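Local structure of aminotransferase TlmJ (Streptoalloteichus hindustanus, 5UID) at residues 7-12 with 323-328; 11-16 with 360-365; 101-106 with 337-342; 111-116 with 129-134. The protein probably catalyses pyridoxal-phosphate-dependent transamination in natural-product biosynthesis, as expected of a DegT/DnrJ/EryC1-family aminotransferase. One frame throughout, in Å; residues are numbered along the deposited sequence. Where two conformers were deposited one is given.

Contact 1 of 4, residues 7-12 with 323-328; sequences INVFQP and GVYTTF. With SO4 (sulfate ion), chain E.
Ile7 and Val324 make a single parallel beta bridge, in which Ile7 N donates to Gly323 O at 3.1 Å and Tyr325 N donates to Ile7 O at 2.9 Å. Past the bridge the backbones drift apart slightly, the CA atoms of Val9 and Thr326 being 6.0 Å from each other, and side chains take over. Val9 does most of this work with its two methyls. CG2 is pressed tightly on Tyr325 O, 3.1 Å away, and meets the edge of the Tyr325 ring near its plane, 3.4 Å from CD2. CG1, anti to the backbone N (chi1 -179°), reaches Thr327 CG2 at 4.1 Å and also lies over the centre of one face of the Phe10 ring. Gly323, with its positive phi, is the C-prime residue of the Schellman motif that ends helix 309-321, so the N-terminal arm of the enzyme is tied to the chain just as it leaves that helix. Ile7 also rests on Leu364 and on Thr371 of helix 366-383. Thr327 OG1 is 2.9 Å from O1 of a sulfate, probably from the crystallisation liquor, which Arg329 also holds. A bond from Tyr325 OH to the same oxygen is modelled very short, and because Tyr325 has two conformers it remains doubtful. The ring of Trp233 of the second subunit meets that of Tyr325, with their planes about 30° apart, and Trp233 NE1 gives a weak hydrogen bond to Thr326 O.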
loop_
_atom_site.group_PDB
_atom_site.type_symbol
_atom_site.label_atom_id
_atom_site.label_comp_id
_atom_site.label_asym_id
_atom_site.label_seq_id
_atom_site.Cartn_x
_atom_site.Cartn_y
_atom_site.Cartn_z
ATOM N N ILE A 7 25.790 -10.285 -9.581
ATOM C CA ILE A 7 25.795 -10.176 -8.126
ATOM C C ILE A 7 25.098 -8.877 -7.745
ATOM O O ILE A 7 25.582 -7.789 -8.070
ATOM C CB ILE A 7 27.227 -10.219 -7.573
ATOM C CG1 ILE A 7 27.879 -11.567 -7.890
ATOM C CG2 ILE A 7 27.230 -9.951 -6.077
ATOM C CD1 ILE A 7 29.309 -11.683 -7.416
ATOM N N ASN A 8 23.969 -8.987 -7.049
ATOM C CA ASN A 8 23.127 -7.837 -6.752
ATOM C C ASN A 8 23.579 -7.124 -5.480
ATOM O O ASN A 8 24.220 -7.707 -4.603
ATOM C CB ASN A 8 21.664 -8.262 -6.608
ATOM C CG ASN A 8 21.159 -9.037 -7.811
ATOM O OD1 ASN A 8 20.921 -8.469 -8.878
ATOM N ND2 ASN A 8 20.986 -10.344 -7.641
ATOM N N VAL A 9 23.218 -5.841 -5.386
ATOM C CA VAL A 9 23.531 -5.048 -4.199
ATOM C C VAL A 9 22.590 -5.396 -3.054
ATOM O O VAL A 9 23.013 -5.501 -1.897
ATOM C CB VAL A 9 23.476 -3.545 -4.532
ATOM C CG1 VAL A 9 23.820 -2.714 -3.304
ATOM C CG2 VAL A 9 24.417 -3.223 -5.663
ATOM N N PHE A 10 21.305 -5.566 -3.353
ATOM C CA PHE A 10 20.301 -5.958 -2.378
ATOM C C PHE A 10 19.667 -7.268 -2.821
ATOM O O PHE A 10 19.446 -7.483 -4.016
ATOM C CB PHE A 10 19.214 -4.886 -2.228
ATOM C CG PHE A 10 19.744 -3.482 -2.202
ATOM C CD1 PHE A 10 20.387 -2.992 -1.078
ATOM C CD2 PHE A 10 19.594 -2.648 -3.297
ATOM C CE1 PHE A 10 20.873 -1.704 -1.049
ATOM C CE2 PHE A 10 20.079 -1.352 -3.275
ATOM C CZ PHE A 10 20.719 -0.880 -2.148
ATOM N N GLN A 11 19.379 -8.141 -1.859
ATOM C CA GLN A 11 18.698 -9.387 -2.180
ATOM C C GLN A 11 18.079 -9.992 -0.926
ATOM O O GLN A 11 18.766 -10.157 0.087
ATOM C CB GLN A 11 19.658 -10.381 -2.832
ATOM C CG GLN A 11 18.978 -11.642 -3.325
ATOM C CD GLN A 11 19.883 -12.483 -4.198
ATOM O OE1 GLN A 11 20.733 -11.958 -4.918
ATOM N NE2 GLN A 11 19.707 -13.797 -4.136
ATOM N N PRO A 12 16.792 -10.321 -0.952
ATOM C CA PRO A 12 16.170 -10.986 0.198
ATOM C C PRO A 12 16.368 -12.494 0.154
ATOM O O PRO A 12 16.720 -13.077 -0.874
ATOM C CB PRO A 12 14.689 -10.623 0.044
ATOM C CG PRO A 12 14.502 -10.508 -1.432
ATOM C CD PRO A 12 15.808 -9.988 -2.001
ATOM N N GLY A 323 30.091 -8.343 -13.930
ATOM C CA GLY A 323 29.060 -9.064 -13.215
ATOM C C GLY A 323 28.893 -8.682 -11.763
ATOM O O GLY A 323 28.398 -9.498 -10.979
ATOM N N VAL A 324 29.280 -7.470 -11.374
ATOM C CA VAL A 324 29.156 -7.004 -9.996
ATOM C C VAL A 324 28.334 -5.722 -10.026
ATOM O O VAL A 324 28.835 -4.662 -10.415
ATOM C CB VAL A 324 30.520 -6.783 -9.331
ATOM C CG1 VAL A 324 30.347 -6.144 -7.958
ATOM C CG2 VAL A 324 31.275 -8.100 -9.219
ATOM N N TYR A 325 27.078 -5.801 -9.604
ATOM C CA TYR A 325 26.233 -4.619 -9.582
ATOM C C TYR A 325 26.613 -3.718 -8.414
ATOM O O TYR A 325 26.910 -4.192 -7.312
ATOM C CB TYR A 325 24.760 -5.012 -9.492
ATOM C CG TYR A 325 23.818 -3.888 -9.842
ATOM C CD1 TYR A 325 23.598 -3.529 -11.164
ATOM C CD2 TYR A 325 23.158 -3.179 -8.850
ATOM C CE1 TYR A 325 22.735 -2.497 -11.490
ATOM C CE2 TYR A 325 22.297 -2.147 -9.162
ATOM C CZ TYR A 325 22.087 -1.808 -10.481
ATOM O OH TYR A 325 21.228 -0.780 -10.789
ATOM N N THR A 326 26.631 -2.412 -8.672
ATOM C CA THR A 326 26.870 -1.400 -7.648
ATOM C C THR A 326 25.887 -0.263 -7.876
ATOM O O THR A 326 25.300 -0.137 -8.953
ATOM C CB THR A 326 28.304 -0.840 -7.657
ATOM O OG1 THR A 326 28.614 -0.309 -8.950
ATOM C CG2 THR A 326 29.319 -1.905 -7.271
ATOM N N THR A 327 25.715 0.571 -6.854
ATOM C CA THR A 327 24.824 1.720 -6.949
ATOM C C THR A 327 25.207 2.717 -5.864
ATOM O O THR A 327 26.131 2.489 -5.080
ATOM C CB THR A 327 23.354 1.304 -6.818
ATOM O OG1 THR A 327 22.513 2.437 -7.072
ATOM C CG2 THR A 327 23.067 0.778 -5.416
ATOM N N PHE A 328 24.487 3.837 -5.829
ATOM C CA PHE A 328 24.648 4.829 -4.775
ATOM C C PHE A 328 23.298 5.143 -4.152
ATOM O O PHE A 328 22.315 5.369 -4.865
ATOM C CB PHE A 328 25.288 6.120 -5.295
ATOM C CG PHE A 328 25.277 7.237 -4.287
ATOM C CD1 PHE A 328 26.177 7.244 -3.234
ATOM C CD2 PHE A 328 24.356 8.270 -4.385
ATOM C CE1 PHE A 328 26.165 8.266 -2.299
ATOM C CE2 PHE A 328 24.338 9.292 -3.455
ATOM C CZ PHE A 328 25.244 9.291 -2.410
HETATM S S SO4 E . 19.613 1.584 -9.040
HETATM O O1 SO4 E . 20.991 1.107 -9.107
HETATM O O2 SO4 E . 19.575 2.880 -8.368
HETATM O O3 SO4 E . 18.805 0.622 -8.295
HETATM O O4 SO4 E . 19.085 1.723 -10.394
#

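Contact 2 of 4, residues 11-16 with 360-365; sequences QPTLGE and LHQALS. With SO4 (sulfate ion), chain I.
Gln11 and His361 form the tight part of this contact: Gln11 CB sits over the centre of the imidazole, 3.4 Å from the ring centroid and 7° off its normal, a CH-pi contact. Leu364 CG covers the opposite face, displaced toward the rim, so the ring is sandwiched. A weak bond from Ala363 N to His361 ND1, in the ring plane, further limits its rotation. From CB the Gln11 chain runs out extended and brings NE2 to Ala363 CB at 3.5 Å; the same methyl meets Thr13 CG2 at 3.7 Å. His361 to Leu364 is a type I beta turn, closed by Leu364 N on His361 O. It leads to Ser365, the N-cap of helix 366-383, while Gly15 takes the N-cap position of helix 16-28, so the contact joins the approaches to two helices. The looser side is polar and watery. Gln362 bends at chi2 (-84°) and its NE2 donates almost straight to Thr13 OG1, 3.0 Å away and in the amide plane; its OE1 accepts from Arg269, which settles which way the amide faces. Water 1 accepts from Gln362 NE2 and can donate to Gln11 O, although more acceptors compete for it than it has protons. Water 2 spans Gln11 OE1 and His361 NE2, 3.0 Å from each. Farther along, a sulfate, probably from the crystallisation liquor, accepts from Glu16 N at 2.9 Å, and Glu16 OE2 makes a salt bridge with Arg23 of the second subunit.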
loop_
_atom_site.group_PDB
_atom_site.type_symbol
_atom_site.label_atom_id
_atom_site.label_comp_id
_atom_site.label_asym_id
_atom_site.label_seq_id
_atom_site.Cartn_x
_atom_site.Cartn_y
_atom_site.Cartn_z
ATOM N N GLN A 11 19.379 -8.141 -1.859
ATOM C CA GLN A 11 18.698 -9.387 -2.180
ATOM C C GLN A 11 18.079 -9.992 -0.926
ATOM O O GLN A 11 18.766 -10.157 0.087
ATOM C CB GLN A 11 19.658 -10.381 -2.832
ATOM C CG GLN A 11 18.978 -11.642 -3.325
ATOM C CD GLN A 11 19.883 -12.483 -4.198
ATOM O OE1 GLN A 11 20.733 -11.958 -4.918
ATOM N NE2 GLN A 11 19.707 -13.797 -4.136
ATOM N N PRO A 12 16.792 -10.321 -0.952
ATOM C CA PRO A 12 16.170 -10.986 0.198
ATOM C C PRO A 12 16.368 -12.494 0.154
ATOM O O PRO A 12 16.720 -13.077 -0.874
ATOM C CB PRO A 12 14.689 -10.623 0.044
ATOM C CG PRO A 12 14.502 -10.508 -1.432
ATOM C CD PRO A 12 15.808 -9.988 -2.001
ATOM N N THR A 13 16.135 -13.127 1.303
ATOM C CA THR A 13 16.199 -14.584 1.428
ATOM C C THR A 13 14.902 -15.071 2.065
ATOM O O THR A 13 14.738 -15.007 3.287
ATOM C CB THR A 13 17.413 -15.036 2.243
ATOM O OG1 THR A 13 17.434 -14.362 3.509
ATOM C CG2 THR A 13 18.704 -14.749 1.489
ATOM N N LEU A 14 13.979 -15.545 1.234
ATOM C CA LEU A 14 12.735 -16.151 1.688
ATOM C C LEU A 14 12.635 -17.551 1.096
ATOM O O LEU A 14 12.884 -17.742 -0.098
ATOM C CB LEU A 14 11.521 -15.308 1.283
ATOM C CG LEU A 14 11.230 -14.042 2.107
ATOM C CD1 LEU A 14 12.241 -12.930 1.849
ATOM C CD2 LEU A 14 9.816 -13.545 1.845
ATOM N N GLY A 15 12.281 -18.523 1.934
ATOM C CA GLY A 15 12.273 -19.907 1.505
ATOM C C GLY A 15 11.143 -20.745 2.073
ATOM O O GLY A 15 9.997 -20.289 2.144
ATOM N N GLU A 16 11.464 -21.975 2.488
ATOM C CA GLU A 16 10.430 -22.927 2.883
ATOM C C GLU A 16 9.686 -22.474 4.135
ATOM O O GLU A 16 8.464 -22.644 4.228
ATOM C CB GLU A 16 11.043 -24.311 3.099
ATOM C CG GLU A 16 11.505 -24.994 1.822
ATOM C CD GLU A 16 10.355 -25.380 0.905
ATOM O OE1 GLU A 16 9.195 -25.420 1.371
ATOM O OE2 GLU A 16 10.614 -25.647 -0.288
ATOM N N LEU A 360 25.889 -6.271 -0.499
ATOM C CA LEU A 360 25.899 -6.671 0.908
ATOM C C LEU A 360 24.509 -7.197 1.253
ATOM O O LEU A 360 23.572 -6.410 1.421
ATOM C CB LEU A 360 26.296 -5.509 1.806
ATOM C CG LEU A 360 26.291 -5.806 3.308
ATOM C CD1 LEU A 360 27.269 -6.924 3.636
ATOM C CD2 LEU A 360 26.613 -4.549 4.105
ATOM N N HIS A 361 24.389 -8.518 1.360
ATOM C CA HIS A 361 23.148 -9.168 1.763
ATOM C C HIS A 361 23.468 -10.610 2.125
ATOM O O HIS A 361 24.507 -11.149 1.731
ATOM C CB HIS A 361 22.082 -9.101 0.663
ATOM C CG HIS A 361 22.541 -9.633 -0.658
ATOM N ND1 HIS A 361 22.575 -10.980 -0.947
ATOM C CD2 HIS A 361 22.992 -9.000 -1.766
ATOM C CE1 HIS A 361 23.022 -11.154 -2.179
ATOM N NE2 HIS A 361 23.286 -9.967 -2.696
ATOM N N GLN A 362 22.559 -11.231 2.881
ATOM C CA GLN A 362 22.823 -12.570 3.396
ATOM C C GLN A 362 22.694 -13.658 2.338
ATOM O O GLN A 362 22.914 -14.829 2.665
ATOM C CB GLN A 362 21.899 -12.886 4.578
ATOM C CG GLN A 362 20.422 -12.981 4.235
ATOM C CD GLN A 362 19.742 -11.628 4.211
ATOM O OE1 GLN A 362 20.391 -10.589 4.353
ATOM N NE2 GLN A 362 18.425 -11.632 4.043
ATOM N N ALA A 363 22.353 -13.319 1.096
ATOM C CA ALA A 363 22.346 -14.300 0.019
ATOM C C ALA A 363 23.691 -14.413 -0.685
ATOM O O ALA A 363 23.858 -15.302 -1.525
ATOM C CB ALA A 363 21.262 -13.960 -1.012
ATOM N N LEU A 364 24.643 -13.540 -0.369
ATOM C CA LEU A 364 25.964 -13.615 -0.975
ATOM C C LEU A 364 26.703 -14.854 -0.483
ATOM O O LEU A 364 26.794 -15.096 0.723
ATOM C CB LEU A 364 26.771 -12.361 -0.640
ATOM C CG LEU A 364 26.287 -11.031 -1.213
ATOM C CD1 LEU A 364 27.054 -9.873 -0.598
ATOM C CD2 LEU A 364 26.434 -11.033 -2.726
ATOM N N SER A 365 27.225 -15.641 -1.417
ATOM C CA SER A 365 28.087 -16.749 -1.043
ATOM C C SER A 365 29.512 -16.247 -0.824
ATOM O O SER A 365 29.864 -15.119 -1.180
ATOM C CB SER A 365 28.062 -17.842 -2.111
ATOM O OG SER A 365 28.617 -17.377 -3.329
HETATM S S SO4 I . 15.181 -22.300 2.488
HETATM O O1 SO4 I . 15.124 -20.886 2.845
HETATM O O2 SO4 I . 15.057 -23.109 3.697
HETATM O O3 SO4 I . 16.458 -22.587 1.842
HETATM O O4 SO4 I . 14.092 -22.627 1.572
HETATM O O HOH W 1 17.826 -9.221 2.579
HETATM O O HOH W 2 23.484 -11.040 -5.503
#

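Contact 3 of 4, residues 101-106 with 337-342; sequences PVFCDV and SAYGHE
Phe103 turns the edge of its ring toward the face of Tyr339 in an offset edge-to-face pair, with centroids 5.6 Å apart and planes at 73°. The rim atom Phe103 CZ lies 3.8 Å from Tyr339 CD2, while its neighbour CE2 lies near Tyr339 CB. Pro101 CG adds an oblique apolar touch to the tyrosine ring, 4.2 Å from CD1. Also at the Phe103 edge, and near its plane, is the carboxylate of Glu342. Its chain bends at chi2 (-73°), which sets CD 3.4 Å from Phe103 CD2, and the carboxylate plane is turned 67° from the ring. Pro101 and Phe103 belong to strand 100-104, an outermost strand of the large mixed sheet within this chain, and the loop 337-342 packs along it. Helix 88-95 backs the tyrosine through Val88 and Ala91, and its Asn92 OD1 is hydrogen-bonded to Tyr339 OH; Val238 of the second subunit also packs on Tyr339. Glu342 OE2 lies 3.3 Å from Pro101 O and 3.1 Å from Tyr339 O, acceptors facing an acceptor. Glu342 is poorly ordered, so this placement carries limited weight. Taken as modelled, the electropositive rim of Phe103 would suit a carboxylate, whereas the two carbonyl oxygens would repel it and might favour its protonation; the firmer part of the contact is the aromatic and apolar packing.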
loop_
_atom_site.group_PDB
_atom_site.type_symbol
_atom_site.label_atom_id
_atom_site.label_comp_id
_atom_site.label_asym_id
_atom_site.label_seq_id
_atom_site.Cartn_x
_atom_site.Cartn_y
_atom_site.Cartn_z
ATOM N N PRO A 101 10.533 21.091 2.728
ATOM C CA PRO A 101 11.659 20.275 3.209
ATOM C C PRO A 101 12.935 21.104 3.227
ATOM O O PRO A 101 13.345 21.653 2.203
ATOM C CB PRO A 101 11.740 19.135 2.183
ATOM C CG PRO A 101 10.465 19.210 1.384
ATOM C CD PRO A 101 10.049 20.645 1.413
ATOM N N VAL A 102 13.560 21.192 4.396
ATOM C CA VAL A 102 14.779 21.973 4.587
ATOM C C VAL A 102 15.929 20.992 4.765
ATOM O O VAL A 102 16.058 20.356 5.818
ATOM C CB VAL A 102 14.665 22.927 5.783
ATOM C CG1 VAL A 102 15.972 23.682 5.984
ATOM C CG2 VAL A 102 13.512 23.897 5.572
ATOM N N PHE A 103 16.769 20.870 3.741
ATOM C CA PHE A 103 17.814 19.857 3.741
ATOM C C PHE A 103 19.043 20.325 4.510
ATOM O O PHE A 103 19.468 21.479 4.396
ATOM C CB PHE A 103 18.199 19.493 2.306
ATOM C CG PHE A 103 17.072 18.894 1.513
ATOM C CD1 PHE A 103 16.577 17.641 1.831
ATOM C CD2 PHE A 103 16.511 19.583 0.450
ATOM C CE1 PHE A 103 15.537 17.086 1.107
ATOM C CE2 PHE A 103 15.473 19.034 -0.282
ATOM C CZ PHE A 103 14.985 17.785 0.049
ATOM N N CYS A 104 19.612 19.418 5.299
ATOM C CA CYS A 104 20.845 19.676 6.025
ATOM C C CYS A 104 21.961 18.792 5.485
ATOM O O CYS A 104 21.723 17.796 4.795
ATOM C CB CYS A 104 20.665 19.445 7.532
ATOM S SG CYS A 104 20.540 17.714 8.039
ATOM N N ASP A 105 23.193 19.172 5.808
ATOM C CA ASP A 105 24.371 18.491 5.297
ATOM C C ASP A 105 24.614 17.192 6.065
ATOM O O ASP A 105 23.921 16.866 7.034
ATOM C CB ASP A 105 25.584 19.413 5.375
ATOM C CG ASP A 105 26.543 19.207 4.224
ATOM O OD1 ASP A 105 26.429 18.167 3.541
ATOM O OD2 ASP A 105 27.405 20.082 4.000
ATOM N N VAL A 106 25.619 16.432 5.620
ATOM C CA VAL A 106 25.988 15.165 6.239
ATOM C C VAL A 106 27.505 15.078 6.339
ATOM O O VAL A 106 28.245 15.761 5.628
ATOM C CB VAL A 106 25.452 13.938 5.460
ATOM C CG1 VAL A 106 23.931 13.956 5.384
ATOM C CG2 VAL A 106 26.069 13.880 4.066
ATOM N N SER A 337 15.328 19.688 -8.194
ATOM C CA SER A 337 14.739 21.017 -8.325
ATOM C C SER A 337 13.296 21.089 -7.837
ATOM O O SER A 337 12.778 22.194 -7.649
ATOM C CB SER A 337 14.813 21.474 -9.784
ATOM O OG SER A 337 14.203 20.525 -10.641
ATOM N N ALA A 338 12.632 19.950 -7.629
ATOM C CA ALA A 338 11.222 19.984 -7.252
ATOM C C ALA A 338 11.016 20.555 -5.853
ATOM O O ALA A 338 9.958 21.127 -5.570
ATOM C CB ALA A 338 10.620 18.583 -7.347
ATOM N N TYR A 339 12.008 20.422 -4.969
ATOM C CA TYR A 339 11.864 20.837 -3.579
ATOM C C TYR A 339 12.262 22.292 -3.351
ATOM O O TYR A 339 12.649 22.655 -2.233
ATOM C CB TYR A 339 12.675 19.914 -2.670
ATOM C CG TYR A 339 12.369 18.448 -2.875
ATOM C CD1 TYR A 339 11.118 17.930 -2.565
ATOM C CD2 TYR A 339 13.333 17.583 -3.374
ATOM C CE1 TYR A 339 10.834 16.589 -2.750
ATOM C CE2 TYR A 339 13.059 16.241 -3.562
ATOM C CZ TYR A 339 11.808 15.750 -3.249
ATOM O OH TYR A 339 11.535 14.414 -3.437
ATOM N N GLY A 340 12.178 23.134 -4.376
ATOM C CA GLY A 340 12.460 24.545 -4.218
ATOM C C GLY A 340 13.945 24.852 -4.202
ATOM O O GLY A 340 14.805 23.981 -4.327
ATOM N N HIS A 341 14.242 26.139 -4.035
ATOM C CA HIS A 341 15.620 26.610 -4.060
ATOM C C HIS A 341 16.347 26.175 -2.793
ATOM O O HIS A 341 15.948 26.538 -1.681
ATOM C CB HIS A 341 15.653 28.130 -4.202
ATOM N N GLU A 342 17.407 25.391 -2.962
ATOM C CA GLU A 342 18.275 24.992 -1.868
ATOM C C GLU A 342 19.654 25.608 -2.064
ATOM O O GLU A 342 20.001 26.080 -3.150
ATOM C CB GLU A 342 18.387 23.464 -1.778
ATOM C CG GLU A 342 17.052 22.732 -1.727
ATOM C CD GLU A 342 16.336 22.892 -0.398
ATOM O OE1 GLU A 342 16.996 23.239 0.605
ATOM O OE2 GLU A 342 15.107 22.667 -0.356
#

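Contact 4 of 4, residues 111-116 with 129-134; sequences LNPTAD and VVVLHY
Asn112 supplies the polar link to Tyr134: its OD1 accepts from Tyr134 N at 3.0 Å with an N-H...O angle of 160°. The donor comes in well to the side of the carbonyl, at a C=O...N angle of 106° and tilted 18° from its plane. Water 3 accepts from Leu132 N at 2.9 Å and may give OD1 a second, longer bond, though other acceptors compete for its protons. As Asn112 ND2 donates to Tyr137 O, both ends of the buried amide have partners and its flip is set. The CH-pi contact belongs to Leu111, whose CB lies over the centre of the Tyr134 ring, 3.6 Å from the centroid; its CD2 reaches the phenol end, 3.5 Å from CZ. The ring is further held by Tyr134 OH bonding to Arg329 O and by Trp304 meeting it edge-to-face. Purely apolar packing comes from Pro113 CG on Val131 CG2, 3.8 Å apart, with CG2 anti to the valine N. Residues 111-114 thus pass the C-terminal end of strand 126-132 on their way into helix 115-119, part of the beta-alpha-beta crossover that joins the parallel strands 100-104 and 126-132, with strand 79-83 between them, in the large domain of a fold type I PLP enzyme.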
loop_
_atom_site.group_PDB
_atom_site.type_symbol
_atom_site.label_atom_id
_atom_site.label_comp_id
_atom_site.label_asym_id
_atom_site.label_seq_id
_atom_site.Cartn_x
_atom_site.Cartn_y
_atom_site.Cartn_z
ATOM N N LEU A 111 27.947 9.608 5.625
ATOM C CA LEU A 111 26.706 9.999 4.955
ATOM C C LEU A 111 25.548 10.179 5.937
ATOM O O LEU A 111 24.378 10.109 5.547
ATOM C CB LEU A 111 26.325 9.004 3.847
ATOM C CG LEU A 111 27.240 9.006 2.613
ATOM C CD1 LEU A 111 28.496 8.171 2.829
ATOM C CD2 LEU A 111 26.491 8.544 1.367
ATOM N N ASN A 112 25.859 10.415 7.214
ATOM C CA ASN A 112 24.899 10.747 8.252
ATOM C C ASN A 112 25.095 12.189 8.706
ATOM O O ASN A 112 26.217 12.705 8.687
ATOM C CB ASN A 112 25.031 9.825 9.473
ATOM C CG ASN A 112 24.132 8.603 9.389
ATOM O OD1 ASN A 112 23.077 8.633 8.752
ATOM N ND2 ASN A 112 24.542 7.523 10.044
ATOM N N PRO A 113 24.026 12.870 9.103
ATOM C CA PRO A 113 24.174 14.226 9.631
ATOM C C PRO A 113 24.552 14.211 11.103
ATOM O O PRO A 113 24.172 13.317 11.862
ATOM C CB PRO A 113 22.782 14.830 9.428
ATOM C CG PRO A 113 21.870 13.657 9.557
ATOM C CD PRO A 113 22.612 12.482 8.966
ATOM N N THR A 114 25.326 15.217 11.494
ATOM C CA THR A 114 25.611 15.446 12.900
ATOM C C THR A 114 24.504 16.295 13.517
ATOM O O THR A 114 23.645 16.842 12.824
ATOM C CB THR A 114 26.966 16.133 13.082
ATOM O OG1 THR A 114 26.887 17.479 12.597
ATOM C CG2 THR A 114 28.050 15.390 12.320
ATOM N N ALA A 115 24.530 16.398 14.848
ATOM C CA ALA A 115 23.607 17.302 15.524
ATOM C C ALA A 115 23.851 18.748 15.114
ATOM O O ALA A 115 22.907 19.546 15.065
ATOM C CB ALA A 115 23.732 17.149 17.040
ATOM N N ASP A 116 25.103 19.101 14.809
ATOM C CA ASP A 116 25.405 20.456 14.359
ATOM C C ASP A 116 24.819 20.731 12.979
ATOM O O ASP A 116 24.375 21.850 12.699
ATOM C CB ASP A 116 26.918 20.683 14.354
ATOM C CG ASP A 116 27.496 20.813 15.749
ATOM O OD1 ASP A 116 26.762 21.264 16.653
ATOM O OD2 ASP A 116 28.679 20.466 15.943
ATOM N N VAL A 129 11.853 16.903 12.547
ATOM C CA VAL A 129 13.150 16.514 12.011
ATOM C C VAL A 129 13.071 15.041 11.637
ATOM O O VAL A 129 12.599 14.220 12.431
ATOM C CB VAL A 129 14.289 16.762 13.018
ATOM C CG1 VAL A 129 15.603 16.204 12.487
ATOM C CG2 VAL A 129 14.424 18.248 13.314
ATOM N N VAL A 130 13.514 14.711 10.426
ATOM C CA VAL A 130 13.546 13.336 9.944
ATOM C C VAL A 130 14.996 12.956 9.702
ATOM O O VAL A 130 15.737 13.701 9.051
ATOM C CB VAL A 130 12.712 13.155 8.661
ATOM C CG1 VAL A 130 12.742 11.699 8.208
ATOM C CG2 VAL A 130 11.284 13.615 8.888
ATOM N N VAL A 131 15.403 11.809 10.235
ATOM C CA VAL A 131 16.759 11.311 10.065
ATOM C C VAL A 131 16.691 9.816 9.778
ATOM O O VAL A 131 15.736 9.133 10.164
ATOM C CB VAL A 131 17.630 11.609 11.309
ATOM C CG1 VAL A 131 17.280 10.672 12.457
ATOM C CG2 VAL A 131 19.106 11.530 10.969
ATOM N N LEU A 132 17.692 9.314 9.067
ATOM C CA LEU A 132 17.879 7.884 8.883
ATOM C C LEU A 132 19.199 7.466 9.525
ATOM O O LEU A 132 19.926 8.283 10.095
ATOM C CB LEU A 132 17.822 7.499 7.399
ATOM C CG LEU A 132 18.670 8.220 6.348
ATOM C CD1 LEU A 132 20.122 7.751 6.347
ATOM C CD2 LEU A 132 18.045 8.030 4.971
ATOM N N HIS A 133 19.496 6.176 9.436
ATOM C CA HIS A 133 20.696 5.587 10.024
ATOM C C HIS A 133 21.476 4.949 8.880
ATOM O O HIS A 133 21.323 3.755 8.612
ATOM C CB HIS A 133 20.333 4.570 11.107
ATOM C CG HIS A 133 19.187 4.992 11.973
ATOM N ND1 HIS A 133 17.887 4.607 11.726
ATOM C CD2 HIS A 133 19.146 5.773 13.079
ATOM C CE1 HIS A 133 17.094 5.128 12.645
ATOM N NE2 HIS A 133 17.832 5.840 13.478
ATOM N N TYR A 134 22.317 5.747 8.218
ATOM C CA TYR A 134 22.864 5.353 6.925
ATOM C C TYR A 134 23.592 4.021 7.010
ATOM O O TYR A 134 24.513 3.851 7.816
ATOM C CB TYR A 134 23.802 6.428 6.381
ATOM C CG TYR A 134 24.235 6.120 4.965
ATOM C CD1 TYR A 134 23.466 6.525 3.882
ATOM C CD2 TYR A 134 25.391 5.391 4.712
ATOM C CE1 TYR A 134 23.849 6.230 2.585
ATOM C CE2 TYR A 134 25.781 5.092 3.421
ATOM C CZ TYR A 134 25.005 5.513 2.362
ATOM O OH TYR A 134 25.392 5.218 1.076
HETATM O O HOH W 3 20.317 10.350 8.284
#

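From the N terminus, residues 7-16 open two long loops: contact 1 closes the first at 323-328, and contact 2, sharing Gln11 and Pro12, closes the second at 360-365. Together they tie the N-terminal arm to the C-terminal part of the chain. Contact 3 starts on strand 100-104 and ends at 337-342, so it crosses contact 1 but nests inside contact 2. Contact 4, a short closure between 111-116 and 129-134, nests within all three. Contacts 3 and 4 both reach the central sheet and meet where Val106 packs against Asn112; Phe328 on Leu111 joins contact 1 to contact 4. Contacts 1, 2 and 3 also touch the second subunit.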